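PDB 2QSA: DnaJ homolog dnj-2 from Caenorhabditis elegans, which probably acts as an Hsp40-type co-chaperone of Hsp70, this piece being the N-terminal J domain of a predicted membrane protein. Local coordinates for residues L14-Y18 against Y81-L85; D19-V23 against A36-L40. All blocks are in the same frame, centred on the assembly; numbering follows the deposited sequence.

Interaction 1: residues L14-Y18 against Y81-L85; sequences LENCY and YDYYL
With CG swung opposite its own backbone N (chi1 -169°), Y81 sends its ring out of helix 75-86 to the start of helix 17-20. Y18 turns its ring back beside its own N instead, and its phenol reaches D82. C17 N points almost straight at the Y81 hydroxyl, at 2.8 Å from OH with an N-H...O angle of 170°. A water 2.6 Å from Y81 OH joins it to the carbonyl of E15, to which the water donates. C17 SG lies obliquely over one face of the Y81 ring, 4.2 Å from its centroid, in a sulfur-aromatic contact. L85 CG covers the other face near the rim. In this J domain the contact docks helix 75-86 on the short first helix, 17-20. N16 is the N-cap of that helix, with OD1 taking a weak bond from Y18 N. A phenylalanine in place of Y81 would probably leave C17 N without its acceptor and the water without its second anchor. Y18 OH donates to D82 OD1 at 2.5 Å, on the syn lone pair. Ring and carboxylate are nearly coplanar, 10° apart. D82 OD2 also pairs with K78. L85 CD1 packs at the Y18 ring edge, 3.9 Å from CE2, and touches N16 ND2. C17 SG is itself tied to C12 by a disulfide.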
loop_
_atom_site.group_PDB
_atom_site.type_symbol
_atom_site.label_atom_id
_atom_site.label_comp_id
_atom_site.label_asym_id
_atom_site.label_seq_id
_atom_site.Cartn_x
_atom_site.Cartn_y
_atom_site.Cartn_z
ATOM N N LEU A 14 2.301 8.992 -1.070
ATOM C CA LEU A 14 1.232 9.933 -1.435
ATOM C C LEU A 14 0.054 9.297 -2.215
ATOM O O LEU A 14 -0.856 10.002 -2.686
ATOM C CB LEU A 14 1.829 11.174 -2.113
ATOM C CG LEU A 14 2.793 11.904 -1.157
ATOM C CD1 LEU A 14 3.271 13.193 -1.894
ATOM C CD2 LEU A 14 2.136 12.256 0.187
ATOM N N GLU A 15 0.018 7.954 -2.244
ATOM C CA GLU A 15 -1.168 7.225 -2.676
ATOM C C GLU A 15 -1.786 6.549 -1.496
ATOM O O GLU A 15 -1.086 6.159 -0.540
ATOM C CB GLU A 15 -0.809 6.111 -3.689
ATOM C CG GLU A 15 -0.416 6.684 -5.036
ATOM C CD GLU A 15 -0.039 5.554 -5.989
ATOM O OE1 GLU A 15 1.108 5.083 -5.862
ATOM O OE2 GLU A 15 -0.914 5.134 -6.789
ATOM N N ASN A 16 -3.103 6.420 -1.577
ATOM C CA ASN A 16 -3.865 5.641 -0.574
ATOM C C ASN A 16 -3.734 4.144 -0.925
ATOM O O ASN A 16 -3.900 3.731 -2.095
ATOM C CB ASN A 16 -5.324 6.128 -0.648
ATOM C CG ASN A 16 -6.259 5.344 0.264
ATOM O OD1 ASN A 16 -6.193 4.122 0.357
ATOM N ND2 ASN A 16 -7.182 6.056 0.894
ATOM N N CYS A 17 -3.308 3.309 0.038
ATOM C CA CYS A 17 -3.051 1.876 -0.282
ATOM C C CYS A 17 -4.307 1.131 -0.808
ATOM O O CYS A 17 -4.174 0.184 -1.625
ATOM C CB CYS A 17 -2.527 1.109 0.953
ATOM S SG CYS A 17 -0.934 1.647 1.588
ATOM N N TYR A 18 -5.492 1.509 -0.299
ATOM C CA TYR A 18 -6.731 0.914 -0.884
ATOM C C TYR A 18 -6.808 1.256 -2.385
ATOM O O TYR A 18 -7.125 0.384 -3.201
ATOM C CB TYR A 18 -7.965 1.435 -0.197
ATOM C CG TYR A 18 -8.133 0.989 1.213
ATOM C CD1 TYR A 18 -8.695 -0.277 1.517
ATOM C CD2 TYR A 18 -7.750 1.815 2.269
ATOM C CE1 TYR A 18 -8.908 -0.671 2.863
ATOM C CE2 TYR A 18 -7.973 1.438 3.627
ATOM C CZ TYR A 18 -8.527 0.177 3.901
ATOM O OH TYR A 18 -8.747 -0.196 5.218
ATOM N N TYR A 81 -3.251 1.711 9.843
ATOM C CA TYR A 81 -3.424 2.463 8.592
ATOM C C TYR A 81 -4.736 3.246 8.557
ATOM O O TYR A 81 -4.758 4.475 8.266
ATOM C CB TYR A 81 -3.385 1.505 7.391
ATOM C CG TYR A 81 -3.287 2.305 6.083
ATOM C CD1 TYR A 81 -2.213 3.204 5.868
ATOM C CD2 TYR A 81 -4.271 2.190 5.075
ATOM C CE1 TYR A 81 -2.107 3.964 4.712
ATOM C CE2 TYR A 81 -4.192 2.949 3.911
ATOM C CZ TYR A 81 -3.113 3.828 3.708
ATOM O OH TYR A 81 -2.995 4.550 2.568
ATOM N N ASP A 82 -5.816 2.550 8.915
ATOM C CA ASP A 82 -7.119 3.196 8.972
ATOM C C ASP A 82 -7.147 4.372 9.973
ATOM O O ASP A 82 -7.746 5.426 9.705
ATOM C CB ASP A 82 -8.178 2.146 9.309
ATOM C CG ASP A 82 -8.451 1.202 8.149
ATOM O OD1 ASP A 82 -8.063 1.489 6.990
ATOM O OD2 ASP A 82 -9.060 0.126 8.402
ATOM N N TYR A 83 -6.488 4.197 11.108
ATOM C CA TYR A 83 -6.378 5.271 12.100
ATOM C C TYR A 83 -5.628 6.493 11.512
ATOM O O TYR A 83 -6.059 7.642 11.638
ATOM C CB TYR A 83 -5.676 4.755 13.349
ATOM C CG TYR A 83 -5.790 5.750 14.477
ATOM C CD1 TYR A 83 -6.800 5.631 15.420
ATOM C CD2 TYR A 83 -4.913 6.809 14.565
ATOM C CE1 TYR A 83 -6.907 6.545 16.450
ATOM C CE2 TYR A 83 -4.989 7.733 15.595
ATOM C CZ TYR A 83 -6.010 7.601 16.527
ATOM O OH TYR A 83 -6.106 8.513 17.559
ATOM N N TYR A 84 -4.513 6.215 10.854
ATOM C CA TYR A 84 -3.759 7.255 10.123
ATOM C C TYR A 84 -4.589 8.001 9.074
ATOM O O TYR A 84 -4.545 9.231 9.003
ATOM C CB TYR A 84 -2.602 6.525 9.451
ATOM C CG TYR A 84 -1.850 7.253 8.363
ATOM C CD1 TYR A 84 -0.996 8.332 8.683
ATOM C CD2 TYR A 84 -1.878 6.783 7.017
ATOM C CE1 TYR A 84 -0.228 8.974 7.678
ATOM C CE2 TYR A 84 -1.120 7.425 6.008
ATOM C CZ TYR A 84 -0.283 8.480 6.333
ATOM O OH TYR A 84 0.473 9.056 5.349
ATOM N N LEU A 85 -5.344 7.253 8.264
ATOM C CA LEU A 85 -6.231 7.892 7.284
ATOM C C LEU A 85 -7.238 8.828 8.000
ATOM O O LEU A 85 -7.517 9.938 7.537
ATOM C CB LEU A 85 -7.005 6.860 6.467
ATOM C CG LEU A 85 -6.173 6.011 5.495
ATOM C CD1 LEU A 85 -7.167 5.064 4.783
ATOM C CD2 LEU A 85 -5.404 6.892 4.438
HETATM O O HOH W 1 -0.623 5.524 2.134
#

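Interaction 2: residues D19-V23 against A36-L40; sequences DVLEV and AYRAL
The Y37 ring turns away from L21 and stacks on the ring of Y69, so neither its faces nor its edges carry this contact. L21 meets Y37 at the base of the side chain, with CD2 4.1 Å from Y37 CA. A second flat group, the E22 carboxylate, only grazes L40: OE1 stands 4.3 Å from L40 CD2. The rest is aliphatic. L40 CG lies beside its own backbone N (chi1 -75°), and the side chain reaches out to the last turn of the short helix. There L40 CD1 presses on the backbone, 3.5 Å from L21 CA and equally near V20 O. It also meets L21 CD2 at 4.0 Å, the two side chains crossing at a slant. One turn earlier, the A36 methyl CB touches both L21 O, at 3.4 Å, and V23 CG1, at 3.7 Å. E22 ends the short helix with positive phi (54°) in a Schellman motif, and the chain then leads on to V23. L33 extends the apolar surface under L21 and V23. L21 also packs on I65 and A68 of helix 52-73. It thus fills the groove where helix 30-43 and helix 52-73, the long antiparallel pair of the J domain, meet the end of helix 17-20.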
loop_
_atom_site.group_PDB
_atom_site.type_symbol
_atom_site.label_atom_id
_atom_site.label_comp_id
_atom_site.label_asym_id
_atom_site.label_seq_id
_atom_site.Cartn_x
_atom_site.Cartn_y
_atom_site.Cartn_z
ATOM N N ASP A 19 -6.523 2.505 -2.743
ATOM C CA ASP A 19 -6.583 2.910 -4.167
ATOM C C ASP A 19 -5.527 2.195 -4.993
ATOM O O ASP A 19 -5.780 1.847 -6.135
ATOM C CB ASP A 19 -6.366 4.410 -4.314
ATOM C CG ASP A 19 -7.492 5.237 -3.679
ATOM O OD1 ASP A 19 -8.561 4.697 -3.419
ATOM O OD2 ASP A 19 -7.288 6.469 -3.528
ATOM N N VAL A 20 -4.343 1.992 -4.399
ATOM C CA VAL A 20 -3.278 1.287 -5.116
ATOM C C VAL A 20 -3.724 -0.093 -5.634
ATOM O O VAL A 20 -3.410 -0.485 -6.759
ATOM C CB VAL A 20 -1.989 1.122 -4.225
ATOM C CG1 VAL A 20 -0.965 0.192 -4.906
ATOM C CG2 VAL A 20 -1.358 2.498 -3.952
ATOM N N LEU A 21 -4.459 -0.808 -4.786
ATOM C CA LEU A 21 -4.986 -2.112 -5.154
ATOM C C LEU A 21 -6.394 -2.091 -5.749
ATOM O O LEU A 21 -6.947 -3.153 -6.051
ATOM C CB LEU A 21 -4.918 -3.040 -3.931
ATOM C CG LEU A 21 -3.480 -3.298 -3.420
ATOM C CD1 LEU A 21 -3.540 -4.228 -2.170
ATOM C CD2 LEU A 21 -2.605 -3.956 -4.490
ATOM N N GLU A 22 -6.951 -0.898 -5.944
ATOM C CA GLU A 22 -8.308 -0.707 -6.495
ATOM C C GLU A 22 -9.330 -1.504 -5.665
ATOM O O GLU A 22 -10.235 -2.148 -6.203
ATOM C CB GLU A 22 -8.330 -1.052 -8.009
ATOM C CG GLU A 22 -7.252 -0.273 -8.828
ATOM C CD GLU A 22 -7.007 -0.780 -10.291
ATOM O OE1 GLU A 22 -7.242 -1.969 -10.621
ATOM O OE2 GLU A 22 -6.508 0.032 -11.108
ATOM N N VAL A 23 -9.153 -1.497 -4.347
ATOM C CA VAL A 23 -10.131 -2.082 -3.433
ATOM C C VAL A 23 -10.811 -0.966 -2.645
ATOM O O VAL A 23 -10.298 0.153 -2.561
ATOM C CB VAL A 23 -9.534 -3.118 -2.456
ATOM C CG1 VAL A 23 -9.036 -4.334 -3.209
ATOM C CG2 VAL A 23 -8.448 -2.520 -1.662
ATOM N N ALA A 36 -6.952 -9.003 -5.740
ATOM C CA ALA A 36 -6.541 -7.688 -6.316
ATOM C C ALA A 36 -5.002 -7.599 -6.344
ATOM O O ALA A 36 -4.412 -7.272 -7.379
ATOM C CB ALA A 36 -7.135 -6.544 -5.522
ATOM N N TYR A 37 -4.376 -7.956 -5.220
ATOM C CA TYR A 37 -2.930 -7.964 -5.127
ATOM C C TYR A 37 -2.350 -8.891 -6.176
ATOM O O TYR A 37 -1.430 -8.511 -6.905
ATOM C CB TYR A 37 -2.426 -8.351 -3.726
ATOM C CG TYR A 37 -0.967 -8.795 -3.788
ATOM C CD1 TYR A 37 0.062 -7.830 -3.952
ATOM C CD2 TYR A 37 -0.616 -10.159 -3.727
ATOM C CE1 TYR A 37 1.408 -8.202 -4.068
ATOM C CE2 TYR A 37 0.739 -10.557 -3.794
ATOM C CZ TYR A 37 1.728 -9.569 -3.995
ATOM O OH TYR A 37 3.010 -9.965 -4.111
ATOM N N ARG A 38 -2.846 -10.120 -6.248
ATOM C CA ARG A 38 -2.218 -11.116 -7.140
ATOM C C ARG A 38 -2.296 -10.664 -8.612
ATOM O O ARG A 38 -1.317 -10.816 -9.347
ATOM C CB ARG A 38 -2.820 -12.520 -6.956
ATOM C CG ARG A 38 -2.506 -13.112 -5.567
ATOM C CD ARG A 38 -3.450 -14.290 -5.189
ATOM N NE ARG A 38 -3.205 -15.445 -6.072
ATOM C CZ ARG A 38 -2.236 -16.347 -5.889
ATOM N NH1 ARG A 38 -1.402 -16.301 -4.829
ATOM N NH2 ARG A 38 -2.100 -17.306 -6.800
ATOM N N ALA A 39 -3.426 -10.076 -9.001
ATOM C CA ALA A 39 -3.613 -9.587 -10.374
ATOM C C ALA A 39 -2.675 -8.435 -10.670
ATOM O O ALA A 39 -2.063 -8.403 -11.745
ATOM C CB ALA A 39 -5.064 -9.171 -10.609
ATOM N N LEU A 40 -2.582 -7.476 -9.739
ATOM C CA LEU A 40 -1.743 -6.259 -10.000
ATOM C C LEU A 40 -0.258 -6.604 -9.915
ATOM O O LEU A 40 0.539 -6.066 -10.694
ATOM C CB LEU A 40 -2.079 -5.160 -9.015
ATOM C CG LEU A 40 -3.415 -4.506 -9.375
ATOM C CD1 LEU A 40 -3.965 -3.613 -8.204
ATOM C CD2 LEU A 40 -3.282 -3.726 -10.717
#

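How the interactions relate
Both interactions hold helix 17-20, one at its start and one at its end. Their centres lie about 14 Å apart. Interaction 1 joins it to helix 75-86, and interaction 2 to helix 30-43. Helix 52-73 touches both, and A68 packs on C17 as well as on V20 and L21. Each contact is partly buried and covers a similar area. The chemistry differs. Interaction 1 is polar and aromatic, with buried tyrosines whose hydroxyls are bonded. Interaction 2 is aliphatic, with V20 and L21 buried and E22 exposed to solvent. They touch directly: V23 N probably bonds to Y18 O, and E15 CB packs on V20 CG2.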